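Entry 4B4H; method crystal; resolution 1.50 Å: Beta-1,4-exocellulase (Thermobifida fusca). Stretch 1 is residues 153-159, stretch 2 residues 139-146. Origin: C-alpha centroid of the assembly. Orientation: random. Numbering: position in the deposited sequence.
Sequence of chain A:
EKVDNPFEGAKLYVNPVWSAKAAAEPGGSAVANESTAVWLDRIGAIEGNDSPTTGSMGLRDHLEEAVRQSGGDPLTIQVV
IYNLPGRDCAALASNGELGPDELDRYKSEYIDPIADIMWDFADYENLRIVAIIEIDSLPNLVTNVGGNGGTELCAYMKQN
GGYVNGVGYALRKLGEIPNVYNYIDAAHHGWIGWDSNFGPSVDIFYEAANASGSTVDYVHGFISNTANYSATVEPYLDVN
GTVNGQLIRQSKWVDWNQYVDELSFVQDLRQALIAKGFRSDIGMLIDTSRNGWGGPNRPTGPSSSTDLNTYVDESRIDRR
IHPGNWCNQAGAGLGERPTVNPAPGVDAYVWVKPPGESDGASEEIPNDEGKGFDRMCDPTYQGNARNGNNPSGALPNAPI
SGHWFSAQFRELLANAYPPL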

# COMPACT_ATOMS: atom_id res chain seq x y z
N LEU A 153 -7.89 10.65 17.71
CA LEU A 153 -7.67 9.22 17.55
C LEU A 153 -6.19 8.83 17.40
O LEU A 153 -5.73 7.92 18.09
CB LEU A 153 -8.51 8.62 16.42
CG LEU A 153 -8.46 7.09 16.29
CD1 LEU A 153 -8.86 6.39 17.59
CD2 LEU A 153 -9.34 6.61 15.15
N CYS A 154 -5.46 9.49 16.50
CA CYS A 154 -4.03 9.18 16.36
C CYS A 154 -3.23 9.43 17.63
O CYS A 154 -2.43 8.58 18.04
CB CYS A 154 -3.39 9.90 15.17
SG CYS A 154 -3.97 9.34 13.55
N ALA A 155 -3.43 10.59 18.25
CA ALA A 155 -2.78 10.90 19.52
C ALA A 155 -3.02 9.79 20.56
O ALA A 155 -2.09 9.34 21.24
CB ALA A 155 -3.25 12.25 20.05
N TYR A 156 -4.27 9.33 20.64
CA TYR A 156 -4.65 8.24 21.54
C TYR A 156 -3.92 6.91 21.26
O TYR A 156 -3.49 6.22 22.19
CB TYR A 156 -6.16 8.00 21.48
CG TYR A 156 -6.71 7.13 22.58
CD1 TYR A 156 -6.87 7.63 23.88
CD2 TYR A 156 -7.11 5.81 22.33
CE1 TYR A 156 -7.40 6.84 24.89
CE2 TYR A 156 -7.64 5.02 23.33
CZ TYR A 156 -7.79 5.53 24.61
OH TYR A 156 -8.31 4.74 25.61
N MET A 157 -3.83 6.54 19.98
CA MET A 157 -3.14 5.31 19.59
C MET A 157 -1.63 5.41 19.84
O MET A 157 -0.98 4.41 20.18
CB MET A 157 -3.47 4.96 18.12
CG MET A 157 -4.95 4.70 17.81
SD MET A 157 -5.81 3.63 19.00
CE MET A 157 -4.79 2.16 18.94
N LYS A 158 -1.09 6.62 19.73
CA LYS A 158 0.32 6.85 20.07
C LYS A 158 0.52 6.74 21.58
O LYS A 158 1.45 6.09 22.06
CB LYS A 158 0.79 8.22 19.59
CG LYS A 158 2.11 8.65 20.21
CD LYS A 158 2.50 10.07 19.85
CE LYS A 158 3.50 10.62 20.86
NZ LYS A 158 3.52 12.11 20.89
N GLN A 159 -0.36 7.38 22.34
CA GLN A 159 -0.27 7.33 23.78
C GLN A 159 -0.44 5.92 24.31
O GLN A 159 0.28 5.52 25.22
CB GLN A 159 -1.29 8.29 24.40
CG GLN A 159 -1.31 8.32 25.93
CD GLN A 159 -0.13 9.05 26.54
OE1 GLN A 159 0.44 9.97 25.96
NE2 GLN A 159 0.23 8.65 27.76
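Stretch 2 139-146: PNLVTNVG

Stretch 1 is a run of regular helix, tied by the i to i+4 backbone hydrogen bonds M157 N to L153 O (3.0 Å), K158 N to C154 O (2.9 Å) and Q159 N to A155 O (2.8 Å). Stretch 2 packs on one side of it as a short helix, through T143, that gives way to loop: N144 is the first residue to leave helical phi/psi, at -113/28. The chains run in opposite senses, since A155 has its nearest CA in V145, at 4.9 Å between the two CA atoms, while K158 has its nearest in L141, at 5.8 Å. No hydrogen bond crosses; the contact is van der Waals packing, including some carbon to carbonyl oxygen approaches.

L153 points away and takes no part. C154 points toward stretch 2 and touches four of its residues: its CB lies 3.4 Å from N144 O and 4.2 Å from V145 CG2, its SG is 3.7 Å from N140 CB, and its O is 3.4 Å from L141 CD2. The close approach is to the backbone of N144, while C154 itself is bonded covalently to a group elsewhere in the structure. The partner side is braced internally, with N144 ND2 donating to N140 OD1 at 2.9 Å.

A155 follows with another small residue where the backbones are close; its CB packs 4.0 Å from V145 CG1, and its CA is 3.9 Å from that same methyl. Y156 points away and makes no contact. M157 contributes modestly, its CB 4.3 Å from L141 CD2 while the end of its side chain leads away.

K158, one turn after C154, points toward stretch 2 again. Its N is 3.7 Å and its CB 3.9 Å from L141 CD2, and its extended chain, t at all four chi angles, brings CD to 4.0 Å from V145 CG1. Q159 is out of reach.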

# COMPACT_ATOMS: atom_id res chain seq x y z
N PRO A 139 2.93 5.52 10.25
CA PRO A 139 3.31 6.91 9.92
C PRO A 139 2.29 7.97 10.39
O PRO A 139 2.64 9.15 10.49
CB PRO A 139 3.47 6.88 8.39
CG PRO A 139 3.77 5.42 8.09
CD PRO A 139 2.89 4.67 9.05
N ASN A 140 1.07 7.56 10.70
CA ASN A 140 0.09 8.47 11.31
C ASN A 140 0.59 9.02 12.65
O ASN A 140 0.29 10.16 13.00
CB ASN A 140 -1.26 7.80 11.50
CG ASN A 140 -1.99 7.57 10.20
OD1 ASN A 140 -2.47 8.51 9.56
ND2 ASN A 140 -2.11 6.32 9.81
N LEU A 141 1.34 8.20 13.38
CA LEU A 141 1.86 8.58 14.70
C LEU A 141 3.04 9.55 14.62
O LEU A 141 3.49 10.06 15.64
CB LEU A 141 2.20 7.36 15.55
CG LEU A 141 1.10 6.30 15.59
CD1 LEU A 141 1.55 5.12 16.42
CD2 LEU A 141 -0.22 6.85 16.12
N VAL A 142 3.54 9.77 13.40
CA VAL A 142 4.58 10.77 13.12
C VAL A 142 3.93 12.10 12.73
O VAL A 142 4.28 13.15 13.26
CB VAL A 142 5.52 10.31 11.97
CG1 VAL A 142 6.56 11.39 11.66
CG2 VAL A 142 6.20 8.99 12.31
N THR A 143 2.96 12.03 11.82
CA THR A 143 2.49 13.20 11.07
C THR A 143 1.11 13.72 11.47
O THR A 143 0.79 14.89 11.25
CB THR A 143 2.41 12.86 9.57
OG1 THR A 143 1.39 11.87 9.38
CG2 THR A 143 3.75 12.33 9.05
N ASN A 144 0.29 12.84 12.04
CA ASN A 144 -1.10 13.20 12.34
C ASN A 144 -1.44 13.29 13.84
O ASN A 144 -2.59 13.10 14.22
CB ASN A 144 -2.05 12.26 11.58
CG ASN A 144 -1.98 12.44 10.07
OD1 ASN A 144 -1.77 13.54 9.57
ND2 ASN A 144 -2.17 11.36 9.33
N VAL A 145 -0.46 13.61 14.68
CA VAL A 145 -0.68 13.65 16.12
C VAL A 145 -0.82 15.08 16.66
O VAL A 145 -1.38 15.29 17.74
CB VAL A 145 0.41 12.87 16.89
CG1 VAL A 145 0.30 13.07 18.39
CG2 VAL A 145 0.28 11.39 16.59
N GLY A 146 -0.32 16.04 15.91
CA GLY A 146 -0.41 17.45 16.31
C GLY A 146 -0.79 18.33 15.14
O GLY A 146 -0.99 17.84 14.03